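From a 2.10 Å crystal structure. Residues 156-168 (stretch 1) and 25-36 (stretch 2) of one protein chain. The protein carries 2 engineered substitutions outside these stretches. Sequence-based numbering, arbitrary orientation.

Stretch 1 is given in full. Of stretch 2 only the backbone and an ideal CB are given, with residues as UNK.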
ATOM      1  N   ALA A 156       2.292  -8.907   1.055  1.00 14.70           N
ATOM      2  CA  ALA A 156       3.284  -8.366   0.139  1.00 15.23           C
ATOM      3  C   ALA A 156       3.647  -9.421  -0.895  1.00 14.96           C
ATOM      4  O   ALA A 156       3.785  -9.118  -2.070  1.00 14.46           O
ATOM      5  CB  ALA A 156       4.516  -7.903   0.896  1.00 16.07           C
ATOM      6  N   PHE A 157       3.796 -10.663  -0.449  1.00 15.58           N
ATOM      7  CA  PHE A 157       4.051 -11.772  -1.358  1.00 16.11           C
ATOM      8  C   PHE A 157       2.915 -11.917  -2.366  1.00 15.28           C
ATOM      9  O   PHE A 157       3.156 -12.090  -3.554  1.00 15.48           O
ATOM     10  CB  PHE A 157       4.196 -13.087  -0.584  1.00 18.45           C
ATOM     11  CG  PHE A 157       5.602 -13.387  -0.138  1.00 20.05           C
ATOM     12  CD1 PHE A 157       6.466 -14.109  -0.959  1.00 22.92           C
ATOM     13  CD2 PHE A 157       6.056 -12.968   1.104  1.00 21.24           C
ATOM     14  CE1 PHE A 157       7.766 -14.400  -0.550  1.00 23.56           C
ATOM     15  CE2 PHE A 157       7.347 -13.255   1.523  1.00 22.68           C
ATOM     16  CZ  PHE A 157       8.206 -13.973   0.695  1.00 24.16           C
ATOM     17  N   VAL A 158       1.676 -11.864  -1.888  1.00 14.87           N
ATOM     18  CA  VAL A 158       0.524 -12.116  -2.750  1.00 15.58           C
ATOM     19  C   VAL A 158       0.329 -10.982  -3.752  1.00 13.39           C
ATOM     20  O   VAL A 158       0.084 -11.215  -4.931  1.00 13.55           O
ATOM     21  CB  VAL A 158      -0.771 -12.276  -1.933  1.00 15.52           C
ATOM     22  CG1 VAL A 158      -1.957 -12.499  -2.862  1.00 15.92           C
ATOM     23  CG2 VAL A 158      -0.632 -13.426  -0.945  1.00 18.35           C
ATOM     24  N   ILE A 159       0.425  -9.756  -3.268  1.00 14.14           N
ATOM     25  CA  ILE A 159       0.282  -8.593  -4.120  1.00 14.10           C
ATOM     26  C   ILE A 159       1.365  -8.611  -5.187  1.00 14.56           C
ATOM     27  O   ILE A 159       1.117  -8.262  -6.340  1.00 13.94           O
ATOM     28  CB  ILE A 159       0.375  -7.306  -3.300  1.00 13.78           C
ATOM     29  CG1 ILE A 159      -0.909  -7.125  -2.489  1.00 13.08           C
ATOM     30  CG2 ILE A 159       0.605  -6.104  -4.204  1.00 13.19           C
ATOM     31  CD1 ILE A 159      -0.818  -6.046  -1.436  1.00 14.05           C
ATOM     32  N   THR A 160       2.568  -9.022  -4.801  1.00 14.19           N
ATOM     33  CA  THR A 160       3.685  -9.035  -5.734  1.00 14.41           C
ATOM     34  C   THR A 160       3.473 -10.096  -6.812  1.00 14.32           C
ATOM     35  O   THR A 160       3.757  -9.853  -7.979  1.00 14.31           O
ATOM     36  CB  THR A 160       5.025  -9.266  -5.015  1.00 14.28           C
ATOM     37  OG1 THR A 160       5.284  -8.170  -4.130  1.00 15.07           O
ATOM     38  CG2 THR A 160       6.159  -9.366  -6.021  1.00 15.60           C
ATOM     39  N   ASP A 161       2.970 -11.265  -6.427  1.00 14.13           N
ATOM     40  CA  ASP A 161       2.624 -12.290  -7.409  1.00 15.13           C
ATOM     41  C   ASP A 161       1.608 -11.746  -8.405  1.00 15.25           C
ATOM     42  O   ASP A 161       1.696 -12.014  -9.604  1.00 14.53           O
ATOM     43  CB  ASP A 161       2.047 -13.532  -6.734  1.00 16.36           C
ATOM     44  CG  ASP A 161       3.083 -14.304  -5.943  1.00 17.71           C
ATOM     45  OD1 ASP A 161       4.286 -14.211  -6.267  1.00 20.55           O
ATOM     46  OD2 ASP A 161       2.688 -15.014  -4.998  1.00 18.23           O
ATOM     47  N   MET A 162       0.643 -10.984  -7.904  1.00 14.91           N
ATOM     48  CA  MET A 162      -0.393 -10.428  -8.764  1.00 16.36           C
ATOM     49  C   MET A 162       0.199  -9.427  -9.755  1.00 17.18           C
ATOM     50  O   MET A 162      -0.106  -9.469 -10.943  1.00 17.45           O
ATOM     51  CB  MET A 162      -1.473  -9.747  -7.934  1.00 16.21           C
ATOM     52  CG  MET A 162      -2.604  -9.210  -8.782  1.00 18.12           C
ATOM     53  SD  MET A 162      -3.890  -8.394  -7.825  1.00 17.59           S
ATOM     54  CE  MET A 162      -3.047  -6.895  -7.319  1.00 16.01           C
ATOM     55  N   ILE A 163       1.043  -8.524  -9.261  1.00 16.11           N
ATOM     56  CA  ILE A 163       1.632  -7.492 -10.110  1.00 17.96           C
ATOM     57  C   ILE A 163       2.574  -8.131 -11.127  1.00 17.21           C
ATOM     58  O   ILE A 163       2.603  -7.744 -12.286  1.00 16.72           O
ATOM     59  CB  ILE A 163       2.403  -6.439  -9.288  1.00 17.26           C
ATOM     60  CG1 ILE A 163       1.467  -5.725  -8.305  1.00 17.00           C
ATOM     61  CG2 ILE A 163       3.071  -5.430 -10.217  1.00 17.34           C
ATOM     62  CD1 ILE A 163       0.440  -4.812  -8.962  1.00 18.14           C
ATOM     63  N   ASN A 164       3.343  -9.116 -10.682  1.00 16.22           N
ATOM     64  CA  ASN A 164       4.238  -9.842 -11.567  1.00 18.17           C
ATOM     65  C   ASN A 164       3.471 -10.438 -12.746  1.00 17.87           C
ATOM     66  O   ASN A 164       3.915 -10.355 -13.884  1.00 17.66           O
ATOM     67  CB  ASN A 164       4.964 -10.941 -10.792  1.00 18.51           C
ATOM     68  CG  ASN A 164       6.094 -11.558 -11.581  1.00 23.97           C
ATOM     69  OD1 ASN A 164       7.006 -10.859 -12.038  1.00 26.64           O
ATOM     70  ND2 ASN A 164       6.047 -12.879 -11.747  1.00 23.85           N
ATOM     71  N   MET A 165       2.309 -11.019 -12.461  1.00 16.74           N
ATOM     72  CA  MET A 165       1.470 -11.628 -13.486  1.00 17.63           C
ATOM     73  C   MET A 165       1.022 -10.580 -14.509  1.00 18.00           C
ATOM     74  O   MET A 165       1.105 -10.787 -15.724  1.00 17.69           O
ATOM     75  CB  MET A 165       0.247 -12.285 -12.831  1.00 17.60           C
ATOM     76  CG  MET A 165      -0.815 -12.783 -13.811  1.00 20.03           C
ATOM     77  SD  MET A 165      -2.323 -13.367 -12.988  1.00 20.97           S
ATOM     78  CE  MET A 165      -2.865 -11.864 -12.180  1.00 16.94           C
ATOM     79  N   MET A 166       0.560  -9.445 -14.010  1.00 16.74           N
ATOM     80  CA  MET A 166       0.044  -8.399 -14.873  1.00 18.63           C
ATOM     81  C   MET A 166       1.152  -7.723 -15.673  1.00 17.49           C
ATOM     82  O   MET A 166       0.910  -7.246 -16.778  1.00 17.61           O
ATOM     83  CB  MET A 166      -0.731  -7.388 -14.039  1.00 19.56           C
ATOM     84  CG  MET A 166      -2.008  -7.994 -13.475  1.00 22.07           C
ATOM     85  SD  MET A 166      -2.869  -6.877 -12.376  1.00 29.27           S
ATOM     86  CE  MET A 166      -1.607  -6.560 -11.148  1.00146.33           C
ATOM     87  N   ALA A 167       2.362  -7.717 -15.124  1.00 17.34           N
ATOM     88  CA  ALA A 167       3.512  -7.106 -15.786  1.00 18.77           C
ATOM     89  C   ALA A 167       3.920  -7.906 -17.015  1.00 19.14           C
ATOM     90  O   ALA A 167       4.550  -7.376 -17.925  1.00 20.35           O
ATOM     91  CB  ALA A 167       4.691  -6.989 -14.818  1.00 17.53           C
ATOM     92  N   LYS A 168       3.563  -9.184 -17.039  1.00 18.48           N
ATOM     93  CA  LYS A 168       3.921 -10.047 -18.154  1.00 19.66           C
ATOM     94  C   LYS A 168       2.973  -9.884 -19.338  1.00 19.88           C
ATOM     95  O   LYS A 168       3.215 -10.438 -20.411  1.00 20.25           O
ATOM     96  CB  LYS A 168       3.949 -11.508 -17.707  1.00 20.88           C
ATOM     97  CG  LYS A 168       5.076 -11.831 -16.735  1.00 22.94           C
ATOM     98  CD  LYS A 168       4.925 -13.231 -16.159  1.00 23.70           C
ATOM     99  CE  LYS A 168       6.030 -13.544 -15.165  1.00 27.10           C
ATOM    100  NZ  LYS A 168       5.768 -14.822 -14.433  1.00 30.03           N
ATOM    101  N   UNK A  25       5.059  -2.729   3.784  1.00 15.66           N
ATOM    102  CA  UNK A  25       5.561  -4.077   3.585  1.00 16.35           C
ATOM    103  C   UNK A  25       5.519  -4.399   2.090  1.00 16.85           C
ATOM    104  O   UNK A  25       6.487  -4.922   1.526  1.00 15.75           O
ATOM    105  CB  UNK A  25       4.748  -5.091   4.392  1.00 16.35           C
ATOM    106  N   UNK A  26       4.399  -4.067   1.449  1.00 14.63           N
ATOM    107  CA  UNK A  26       4.253  -4.274   0.011  1.00 15.05           C
ATOM    108  C   UNK A  26       5.207  -3.371  -0.768  1.00 14.89           C
ATOM    109  O   UNK A  26       5.760  -3.778  -1.790  1.00 15.12           O
ATOM    110  CB  UNK A  26       2.808  -4.015  -0.421  1.00 15.05           C
ATOM    111  N   UNK A  27       5.385  -2.143  -0.294  1.00 14.48           N
ATOM    112  CA  UNK A  27       6.276  -1.197  -0.952  1.00 15.56           C
ATOM    113  C   UNK A  27       7.658  -1.821  -1.026  1.00 16.27           C
ATOM    114  O   UNK A  27       8.273  -1.879  -2.088  1.00 16.07           O
ATOM    115  CB  UNK A  27       6.314   0.143  -0.214  1.00 15.56           C
ATOM    116  N   UNK A  28       8.134  -2.298   0.119  1.00 17.29           N
ATOM    117  CA  UNK A  28       9.485  -2.822   0.235  1.00 18.16           C
ATOM    118  C   UNK A  28       9.704  -4.028  -0.669  1.00 19.12           C
ATOM    119  O   UNK A  28      10.702  -4.109  -1.386  1.00 18.34           O
ATOM    120  CB  UNK A  28       9.780  -3.198   1.688  1.00 18.16           C
ATOM    121  N   UNK A  29       8.756  -4.955  -0.645  1.00 17.50           N
ATOM    122  CA  UNK A  29       8.872  -6.180  -1.422  1.00 18.35           C
ATOM    123  C   UNK A  29       8.842  -5.864  -2.916  1.00 17.57           C
ATOM    124  O   UNK A  29       9.717  -6.293  -3.663  1.00 18.28           O
ATOM    125  CB  UNK A  29       7.751  -7.156  -1.058  1.00 18.35           C
ATOM    126  N   UNK A  30       7.838  -5.105  -3.345  1.00 16.43           N
ATOM    127  CA  UNK A  30       7.705  -4.724  -4.749  1.00 16.84           C
ATOM    128  C   UNK A  30       8.966  -4.038  -5.271  1.00 18.55           C
ATOM    129  O   UNK A  30       9.419  -4.330  -6.374  1.00 18.17           O
ATOM    130  CB  UNK A  30       6.497  -3.803  -4.932  1.00 16.84           C
ATOM    131  N   UNK A  31       9.527  -3.127  -4.478  1.00 17.45           N
ATOM    132  CA  UNK A  31      10.718  -2.387  -4.888  1.00 19.25           C
ATOM    133  C   UNK A  31      11.918  -3.322  -5.044  1.00 20.63           C
ATOM    134  O   UNK A  31      12.708  -3.177  -5.973  1.00 21.64           O
ATOM    135  CB  UNK A  31      11.035  -1.286  -3.874  1.00 19.25           C
ATOM    136  N   UNK A  32      12.050  -4.278  -4.130  1.00 20.47           N
ATOM    137  CA  UNK A  32      13.133  -5.254  -4.194  1.00 22.51           C
ATOM    138  C   UNK A  32      12.998  -6.175  -5.404  1.00 22.86           C
ATOM    139  O   UNK A  32      13.996  -6.690  -5.907  1.00 24.79           O
ATOM    140  CB  UNK A  32      13.168  -6.085  -2.910  1.00 22.51           C
ATOM    141  N   UNK A  33      11.772  -6.378  -5.875  1.00 20.84           N
ATOM    142  CA  UNK A  33      11.547  -7.176  -7.082  1.00 22.52           C
ATOM    143  C   UNK A  33      11.589  -6.320  -8.350  1.00 22.17           C
ATOM    144  O   UNK A  33      11.249  -6.788  -9.431  1.00 23.89           O
ATOM    145  CB  UNK A  33      10.201  -7.898  -6.989  1.00 22.52           C
ATOM    146  N   UNK A  34      12.000  -5.064  -8.214  1.00 22.54           N
ATOM    147  CA  UNK A  34      12.318  -4.239  -9.369  1.00 21.98           C
ATOM    148  C   UNK A  34      11.199  -3.365  -9.909  1.00 22.04           C
ATOM    149  O   UNK A  34      11.332  -2.777 -10.984  1.00 22.13           O
ATOM    150  CB  UNK A  34      12.803  -5.149 -10.499  1.00 21.98           C
ATOM    151  N   UNK A  35      10.099  -3.261  -9.172  1.00 20.00           N
ATOM    152  CA  UNK A  35       8.967  -2.461  -9.627  1.00 20.72           C
ATOM    153  C   UNK A  35       9.071  -0.992  -9.231  1.00 20.36           C
ATOM    154  O   UNK A  35       9.658  -0.644  -8.211  1.00 20.59           O
ATOM    155  CB  UNK A  35       7.667  -3.046  -9.071  1.00 20.72           C
ATOM    156  N   UNK A  36       8.505  -0.136 -10.076  1.00 20.71           N
ATOM    157  CA  UNK A  36       8.322   1.276  -9.770  1.00 20.72           C
ATOM    158  C   UNK A  36       7.097   1.429  -8.878  1.00 19.55           C
ATOM    159  O   UNK A  36       5.973   1.415  -9.366  1.00 18.29           O
ATOM    160  CB  UNK A  36       8.176   2.104 -11.048  1.00 20.72           C
TER

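Stretch 1 is helical over most of its length, and residues 25 to 32 belong to a second helix, which begins earlier in the chain and crosses the first at 45°, the axes 8.9 Å apart at closest approach. No hydrogen bond joins the two stretches; where they touch, the contacts are mainly apolar.

Position 25 points its CB sideways, beside the CB of Ala156. A flexible chain of either character could lie here; it is Glu25, whose CG packs 4.0 Å from Ala156 CB while OE2 is hydrogen-bonded elsewhere in the structure.

At position 26 the backbones come very close: its CA lies 4.2 Å from the CA of Ala156. The ideal CB, sideways, is already 4.3 Å from Ile159 CD1, which favours a small apolar residue. Ala26 meets this need, its CA touching Ala156 CB at 3.7 Å.

Positions 27 and 28 find nothing of stretch 1 near their CB atoms, and helix-compatible polar residues suit them; they are His27 and Asn28.

Position 29 points toward stretch 1, its ideal CB 3.9 Å from Ala156 CB and 4.1 Å from Thr160 OG1, with the Phe157 ring farther out. Leucine, methionine or an aromatic could use this surface. Phe29, with chi1 in t, turns the edge of its ring toward the face of Phe157, centroids 4.5 Å apart and planes at 51°. Its CD2 also lies 3.1 Å from Thr160 OG1, a hydroxyl that donates its hydrogen bond to Ala156 O within its own helix.

At position 30 CB points sideways, but Ile159, Thr160 and Ile163 offer a largely apolar surface to a longer chain, so leucine, isoleucine or methionine would serve. Leu30 brings its end nearer: CD2 is 4.0 Å from Ile163 CG1, and CD1 is 4.3 Å from Ile159 CG2.

Positions 31 and 32 are out of reach, and stretch 1 sets no requirement there; Ala31 and Lys32 occupy them.

Position 33, the first to leave helical angles, points toward Thr160 CG2. A chain with an aliphatic stem suits it, and Lys33 places CG 4.0 Å from that methyl.

Position 34 has phi/psi of 93/10, where a CB would jam against the preceding carbonyl O. This calls for glycine, and Gly34 is found.

Position 35 points toward Ile163, with Asn164 and Ala167 farther along; a large apolar side chain is wanted. Phe35 receives Ile163 CG2 over one face, 4.0 Å from the ring centroid in a CH-pi contact, while Ala167 CB lies at the edge, 3.9 Å from CE1.

Position 36 is out of reach of stretch 1, which leaves the choice open; it is Asn36.

Stretch 2, residues 25-36: EAHNFLAKKGFN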
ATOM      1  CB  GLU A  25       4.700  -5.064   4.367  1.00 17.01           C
ATOM      2  CG  GLU A  25       5.325  -6.422   4.559  1.00 20.45           C
ATOM      3  CD  GLU A  25       6.494  -6.389   5.522  1.00 21.40           C
ATOM      4  OE1 GLU A  25       7.619  -6.672   5.078  1.00 23.47           O
ATOM      5  OE2 GLU A  25       6.293  -6.065   6.715  1.00 22.61           O
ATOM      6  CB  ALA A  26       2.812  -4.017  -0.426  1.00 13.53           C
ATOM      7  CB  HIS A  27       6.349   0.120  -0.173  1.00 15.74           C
ATOM      8  CG  HIS A  27       7.088   1.214  -0.891  1.00 17.46           C
ATOM      9  ND1 HIS A  27       6.676   2.531  -0.866  1.00 18.66           N
ATOM     10  CD2 HIS A  27       8.209   1.189  -1.651  1.00 17.11           C
ATOM     11  CE1 HIS A  27       7.507   3.268  -1.583  1.00 18.16           C
ATOM     12  NE2 HIS A  27       8.447   2.478  -2.068  1.00 18.20           N
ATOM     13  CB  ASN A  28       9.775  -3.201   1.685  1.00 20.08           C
ATOM     14  CG  ASN A  28      11.166  -3.757   1.867  1.00 24.34           C
ATOM     15  OD1 ASN A  28      12.133  -3.014   2.020  1.00 26.44           O
ATOM     16  ND2 ASN A  28      11.275  -5.074   1.837  1.00 26.32           N
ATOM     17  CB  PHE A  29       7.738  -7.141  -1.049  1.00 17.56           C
ATOM     18  CG  PHE A  29       8.033  -8.578  -1.360  1.00 18.01           C
ATOM     19  CD1 PHE A  29       8.565  -9.416  -0.389  1.00 20.71           C
ATOM     20  CD2 PHE A  29       7.776  -9.095  -2.615  1.00 17.51           C
ATOM     21  CE1 PHE A  29       8.835 -10.748  -0.675  1.00 23.15           C
ATOM     22  CE2 PHE A  29       8.045 -10.425  -2.906  1.00 18.95           C
ATOM     23  CZ  PHE A  29       8.571 -11.251  -1.935  1.00 20.23           C
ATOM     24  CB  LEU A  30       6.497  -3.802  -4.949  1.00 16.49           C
ATOM     25  CG  LEU A  30       5.131  -4.493  -4.965  1.00 15.69           C
ATOM     26  CD1 LEU A  30       4.009  -3.473  -4.765  1.00 14.64           C
ATOM     27  CD2 LEU A  30       4.925  -5.282  -6.257  1.00 13.92           C
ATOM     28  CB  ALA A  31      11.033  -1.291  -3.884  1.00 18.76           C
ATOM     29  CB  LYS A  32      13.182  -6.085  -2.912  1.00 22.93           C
ATOM     30  CG  LYS A  32      13.790  -5.353  -1.731  1.00 25.87           C
ATOM     31  CD  LYS A  32      13.788  -6.220  -0.482  1.00 30.02           C
ATOM     32  CE  LYS A  32      14.538  -5.543   0.656  1.00 38.78           C
ATOM     33  NZ  LYS A  32      14.631  -6.413   1.868  1.00 47.55           N
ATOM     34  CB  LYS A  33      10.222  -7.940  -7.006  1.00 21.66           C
ATOM     35  CG  LYS A  33      10.134  -8.927  -5.847  1.00 22.89           C
ATOM     36  CD  LYS A  33      11.307  -9.894  -5.835  1.00 25.32           C
ATOM     37  CE  LYS A  33      11.181 -10.917  -4.714  1.00 29.06           C
ATOM     38  NZ  LYS A  33      12.415 -11.751  -4.570  1.00 31.66           N
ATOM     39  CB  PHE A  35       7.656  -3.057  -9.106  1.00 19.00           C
ATOM     40  CG  PHE A  35       7.319  -4.378  -9.727  1.00 19.81           C
ATOM     41  CD1 PHE A  35       6.751  -4.435 -10.985  1.00 18.65           C
ATOM     42  CD2 PHE A  35       7.593  -5.562  -9.065  1.00 19.09           C
ATOM     43  CE1 PHE A  35       6.453  -5.651 -11.568  1.00 19.82           C
ATOM     44  CE2 PHE A  35       7.298  -6.779  -9.643  1.00 20.16           C
ATOM     45  CZ  PHE A  35       6.725  -6.824 -10.895  1.00 20.35           C
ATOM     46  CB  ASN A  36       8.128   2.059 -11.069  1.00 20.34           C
ATOM     47  CG  ASN A  36       7.812   3.531 -10.836  1.00 22.51           C
ATOM     48  OD1 ASN A  36       7.838   4.021  -9.708  1.00 22.65           O
ATOM     49  ND2 ASN A  36       7.512   4.242 -11.915  1.00 23.28           N
TER
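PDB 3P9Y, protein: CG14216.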